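Local atomic coordinates of 3,4-dihydroxybenzoate decarboxylase (Enterobacter cloacae, PDB entry 5NY5), a protein that probably catalyses the reversible decarboxylation of 3,4-dihydroxybenzoate to catechol, as a UbiD-family enzyme that depends on prenylated FMN and a metal ion. Residues 51-63 against 70-82. Sequence-based numbering, arbitrary orientation.
Sequences PTRTGPAMMFNSV and RILVGMHASRERA
Met-58 and Phe-60 pair with Val-73 and Ile-71 through four backbone hydrogen bonds, making strands 57-60 and 70-73 an antiparallel beta hairpin. Phe-60 N to Ile-71 O is 2.8 Å and almost straight. Met-59 and Leu-72 form the non-hydrogen-bonded pair between them.

Apolar contacts line both faces. On one, the edge of the Phe-60 ring meets Val-73, CE2 to CG2 4.0 Å, and Val-63 CG2 packs on Ile-71 CG1. Helix 34-42 covers this face through Leu-35. On the other, selenomethionine Met-59 has CG opposite the backbone N (chi1 179°), then bends twice. This sets its CE 3.8 Å from Leu-72 CD1 and its SE beside Arg-70 CB.

Polar side-chain bonds gather beyond the strands. Arg-81 NH1 donates to Gly-55 O, in the carbonyl plane, and NH2 adds a weak bond. NH1 also hydrogen-bonds His-21 ND1, just before strand 22-25. NH2 also donates to Gly-74 O, and NE to Met-75 O. Ala-57 N lies over the centre of the Arg-81 guanidinium, 3.4 Å above its plane. Ser-78 CB lies toward the rim of the opposite face. Ser-78 is the N-cap: its OG accepts from Arg-81 N.

One buried guanidinium thus ties three carbonyls together, joining the first turn of helix 79-84 to the chain just before strand 57-60 and just after strand 70-73 in the N-terminal UbiD domain.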
loop_
_atom_site.group_PDB
_atom_site.type_symbol
_atom_site.label_atom_id
_atom_site.label_comp_id
_atom_site.label_asym_id
_atom_site.label_seq_id
_atom_site.Cartn_x
_atom_site.Cartn_y
_atom_site.Cartn_z
ATOM N N PRO A 51 -22.395 24.261 -20.652
ATOM C CA PRO A 51 -23.256 23.372 -21.440
ATOM C C PRO A 51 -22.746 23.100 -22.852
ATOM O O PRO A 51 -22.276 24.001 -23.541
ATOM C CB PRO A 51 -24.578 24.135 -21.491
ATOM C CG PRO A 51 -24.170 25.554 -21.452
ATOM C CD PRO A 51 -22.965 25.615 -20.551
ATOM N N THR A 52 -22.852 21.844 -23.265
ATOM C CA THR A 52 -22.480 21.424 -24.607
ATOM C C THR A 52 -23.153 20.089 -24.873
ATOM O O THR A 52 -23.734 19.477 -23.975
ATOM C CB THR A 52 -20.962 21.316 -24.772
ATOM O OG1 THR A 52 -20.660 20.907 -26.108
ATOM C CG2 THR A 52 -20.387 20.293 -23.799
ATOM N N ARG A 53 -23.063 19.643 -26.120
ATOM C CA ARG A 53 -23.673 18.388 -26.539
ATOM C C ARG A 53 -23.223 18.102 -27.962
ATOM O O ARG A 53 -22.635 18.953 -28.632
ATOM C CB ARG A 53 -25.202 18.438 -26.464
ATOM C CG ARG A 53 -25.834 19.547 -27.294
ATOM C CD ARG A 53 -27.342 19.366 -27.384
ATOM N NE ARG A 53 -27.999 20.479 -28.064
ATOM C CZ ARG A 53 -28.626 21.472 -27.440
ATOM N NH1 ARG A 53 -28.689 21.494 -26.116
ATOM N NH2 ARG A 53 -29.198 22.442 -28.142
ATOM N N THR A 54 -23.507 16.886 -28.413
ATOM C CA THR A 54 -23.382 16.546 -29.817
ATOM C C THR A 54 -24.702 16.825 -30.514
ATOM O O THR A 54 -25.779 16.671 -29.930
ATOM C CB THR A 54 -22.997 15.079 -30.007
ATOM O OG1 THR A 54 -23.959 14.242 -29.357
ATOM C CG2 THR A 54 -21.615 14.810 -29.432
ATOM N N GLY A 55 -24.611 17.251 -31.767
ATOM C CA GLY A 55 -25.786 17.566 -32.539
ATOM C C GLY A 55 -25.513 17.560 -34.025
ATOM O O GLY A 55 -24.744 16.746 -34.541
ATOM N N PRO A 56 -26.148 18.471 -34.746
ATOM C CA PRO A 56 -25.930 18.541 -36.189
ATOM C C PRO A 56 -24.610 19.215 -36.510
ATOM O O PRO A 56 -24.099 20.041 -35.751
ATOM C CB PRO A 56 -27.111 19.388 -36.674
ATOM C CG PRO A 56 -27.360 20.309 -35.536
ATOM C CD PRO A 56 -27.081 19.511 -34.282
ATOM N N ALA A 57 -24.048 18.835 -37.649
ATOM C CA ALA A 57 -23.018 19.666 -38.241
ATOM C C ALA A 57 -23.653 20.973 -38.694
ATOM O O ALA A 57 -24.846 21.031 -38.997
ATOM C CB ALA A 57 -22.349 18.947 -39.407
HETATM N N MSE A 58 -22.858 22.032 -38.722
HETATM C CA MSE A 58 -23.437 23.350 -38.919
HETATM C C MSE A 58 -22.730 24.178 -39.978
HETATM O O MSE A 58 -21.506 24.270 -40.000
HETATM C CB MSE A 58 -23.449 24.109 -37.597
HETATM C CG MSE A 58 -24.331 25.334 -37.592
HETATM SE SE MSE A 58 -24.714 25.896 -35.773
HETATM C CE MSE A 58 -25.863 27.420 -36.163
HETATM N N MSE A 59 -23.526 24.785 -40.852
HETATM C CA MSE A 59 -23.019 25.682 -41.876
HETATM C C MSE A 59 -23.430 27.114 -41.572
HETATM O O MSE A 59 -24.614 27.419 -41.461
HETATM C CB MSE A 59 -23.536 25.273 -43.256
HETATM C CG MSE A 59 -23.065 26.173 -44.383
HETATM SE SE MSE A 59 -21.245 25.778 -44.947
HETATM C CE MSE A 59 -21.582 24.037 -45.748
ATOM N N PHE A 60 -22.447 27.993 -41.437
ATOM C CA PHE A 60 -22.693 29.412 -41.199
ATOM C C PHE A 60 -22.547 30.131 -42.535
ATOM O O PHE A 60 -21.432 30.380 -42.998
ATOM C CB PHE A 60 -21.733 29.958 -40.147
ATOM C CG PHE A 60 -21.969 29.406 -38.769
ATOM C CD1 PHE A 60 -22.672 30.139 -37.827
ATOM C CD2 PHE A 60 -21.495 28.151 -38.417
ATOM C CE1 PHE A 60 -22.892 29.636 -36.558
ATOM C CE2 PHE A 60 -21.713 27.642 -37.148
ATOM C CZ PHE A 60 -22.411 28.387 -36.218
ATOM N N ASN A 61 -23.684 30.457 -43.155
ATOM C CA ASN A 61 -23.692 31.063 -44.482
ATOM C C ASN A 61 -23.415 32.560 -44.457
ATOM O O ASN A 61 -23.040 33.122 -45.491
ATOM C CB ASN A 61 -25.036 30.810 -45.169
ATOM C CG ASN A 61 -25.185 29.384 -45.654
ATOM O OD1 ASN A 61 -24.219 28.763 -46.097
ATOM N ND2 ASN A 61 -26.400 28.855 -45.578
ATOM N N SER A 62 -23.596 33.216 -43.315
ATOM C CA SER A 62 -23.403 34.656 -43.190
ATOM C C SER A 62 -22.252 34.909 -42.227
ATOM O O SER A 62 -22.411 34.770 -41.009
ATOM C CB SER A 62 -24.683 35.339 -42.713
ATOM O OG SER A 62 -24.472 36.722 -42.506
ATOM N N VAL A 63 -21.100 35.285 -42.770
ATOM C CA VAL A 63 -19.899 35.558 -41.991
ATOM C C VAL A 63 -19.673 37.061 -41.998
ATOM O O VAL A 63 -19.570 37.673 -43.068
ATOM C CB VAL A 63 -18.680 34.812 -42.554
ATOM C CG1 VAL A 63 -17.466 35.036 -41.673
ATOM C CG2 VAL A 63 -18.984 33.330 -42.691
ATOM N N ARG A 70 -18.685 30.854 -46.407
ATOM C CA ARG A 70 -19.537 30.029 -45.562
ATOM C C ARG A 70 -18.656 29.022 -44.839
ATOM O O ARG A 70 -17.860 28.324 -45.472
ATOM C CB ARG A 70 -20.630 29.330 -46.381
ATOM C CG ARG A 70 -20.154 28.693 -47.675
ATOM C CD ARG A 70 -21.293 27.984 -48.386
ATOM N NE ARG A 70 -20.850 27.345 -49.620
ATOM C CZ ARG A 70 -21.623 26.588 -50.392
ATOM N NH1 ARG A 70 -22.886 26.370 -50.060
ATOM N NH2 ARG A 70 -21.129 26.047 -51.495
ATOM N N ILE A 71 -18.796 28.960 -43.517
ATOM C CA ILE A 71 -17.896 28.203 -42.653
ATOM C C ILE A 71 -18.625 26.983 -42.111
ATOM O O ILE A 71 -19.779 27.072 -41.676
ATOM C CB ILE A 71 -17.360 29.084 -41.511
ATOM C CG1 ILE A 71 -16.600 30.275 -42.095
ATOM C CG2 ILE A 71 -16.466 28.277 -40.585
ATOM C CD1 ILE A 71 -16.004 31.194 -41.064
ATOM N N LEU A 72 -17.937 25.846 -42.124
ATOM C CA LEU A 72 -18.516 24.557 -41.777
ATOM C C LEU A 72 -17.800 23.969 -40.569
ATOM O O LEU A 72 -16.569 23.890 -40.554
ATOM C CB LEU A 72 -18.411 23.605 -42.960
ATOM C CG LEU A 72 -19.044 22.239 -42.784
ATOM C CD1 LEU A 72 -20.523 22.406 -42.507
ATOM C CD2 LEU A 72 -18.804 21.443 -44.044
ATOM N N VAL A 73 -18.570 23.549 -39.565
ATOM C CA VAL A 73 -18.020 22.953 -38.354
ATOM C C VAL A 73 -18.884 21.773 -37.934
ATOM O O VAL A 73 -20.085 21.727 -38.207
ATOM C CB VAL A 73 -17.919 23.964 -37.188
ATOM C CG1 VAL A 73 -16.940 25.074 -37.512
ATOM C CG2 VAL A 73 -19.286 24.530 -36.858
ATOM N N GLY A 74 -18.254 20.816 -37.255
ATOM C CA GLY A 74 -18.960 19.723 -36.623
ATOM C C GLY A 74 -19.216 18.510 -37.484
ATOM O O GLY A 74 -20.018 17.656 -37.090
HETATM N N MSE A 75 -18.557 18.394 -38.630
HETATM C CA MSE A 75 -18.849 17.319 -39.570
HETATM C C MSE A 75 -18.591 15.946 -38.958
HETATM O O MSE A 75 -19.380 15.024 -39.144
HETATM C CB MSE A 75 -18.029 17.502 -40.850
HETATM C CG MSE A 75 -18.517 16.705 -42.058
HETATM SE SE MSE A 75 -20.356 17.080 -42.632
HETATM C CE MSE A 75 -20.416 18.966 -42.312
ATOM N N HIS A 76 -17.496 15.816 -38.213
ATOM C CA HIS A 76 -17.158 14.565 -37.551
ATOM C C HIS A 76 -17.494 14.577 -36.066
ATOM O O HIS A 76 -17.047 13.687 -35.337
ATOM C CB HIS A 76 -15.671 14.245 -37.735
ATOM C CG HIS A 76 -15.140 14.581 -39.092
ATOM N ND1 HIS A 76 -14.486 15.763 -39.362
ATOM C CD2 HIS A 76 -15.160 13.888 -40.255
ATOM C CE1 HIS A 76 -14.126 15.785 -40.632
ATOM N NE2 HIS A 76 -14.524 14.660 -41.197
ATOM N N ALA A 77 -18.270 15.555 -35.602
ATOM C CA ALA A 77 -18.559 15.712 -34.177
ATOM C C ALA A 77 -19.676 14.802 -33.686
ATOM O O ALA A 77 -20.508 15.220 -32.881
ATOM C CB ALA A 77 -18.891 17.173 -33.885
ATOM N N SER A 78 -19.709 13.554 -34.151
ATOM C CA SER A 78 -20.709 12.582 -33.730
ATOM C C SER A 78 -20.335 11.194 -34.233
ATOM O O SER A 78 -19.992 11.026 -35.406
ATOM C CB SER A 78 -22.098 12.973 -34.242
ATOM O OG SER A 78 -22.984 11.869 -34.209
ATOM N N ARG A 79 -20.389 10.194 -33.354
ATOM C CA ARG A 79 -20.090 8.837 -33.795
ATOM C C ARG A 79 -21.187 8.309 -34.708
ATOM O O ARG A 79 -20.903 7.614 -35.689
ATOM C CB ARG A 79 -19.891 7.915 -32.590
ATOM C CG ARG A 79 -19.667 6.456 -32.964
ATOM C CD ARG A 79 -19.420 5.585 -31.745
ATOM N NE ARG A 79 -17.999 5.476 -31.435
ATOM C CZ ARG A 79 -17.263 4.402 -31.687
ATOM N NH1 ARG A 79 -17.813 3.335 -32.245
ATOM N NH2 ARG A 79 -15.980 4.391 -31.375
ATOM N N GLU A 80 -22.444 8.640 -34.409
ATOM C CA GLU A 80 -23.538 8.256 -35.293
ATOM C C GLU A 80 -23.379 8.901 -36.661
ATOM O O GLU A 80 -23.522 8.238 -37.694
ATOM C CB GLU A 80 -24.884 8.642 -34.674
ATOM C CG GLU A 80 -25.386 7.697 -33.585
ATOM C CD GLU A 80 -24.684 7.897 -32.255
ATOM O OE1 GLU A 80 -24.201 9.020 -31.996
ATOM O OE2 GLU A 80 -24.614 6.928 -31.468
ATOM N N ARG A 81 -23.074 10.200 -36.686
ATOM C CA ARG A 81 -22.918 10.900 -37.955
ATOM C C ARG A 81 -21.787 10.304 -38.780
ATOM O O ARG A 81 -21.923 10.125 -39.997
ATOM C CB ARG A 81 -22.680 12.391 -37.708
ATOM C CG ARG A 81 -22.250 13.161 -38.941
ATOM C CD ARG A 81 -22.798 14.578 -38.950
ATOM N NE ARG A 81 -22.161 15.448 -37.968
ATOM C CZ ARG A 81 -22.700 15.788 -36.802
ATOM N NH1 ARG A 81 -23.895 15.330 -36.459
ATOM N NH2 ARG A 81 -22.045 16.590 -35.979
ATOM N N ALA A 82 -20.666 9.977 -38.135
ATOM C CA ALA A 82 -19.558 9.359 -38.852
ATOM C C ALA A 82 -19.943 7.986 -39.383
ATOM O O ALA A 82 -19.555 7.614 -40.497
ATOM C CB ALA A 82 -18.334 9.260 -37.944
#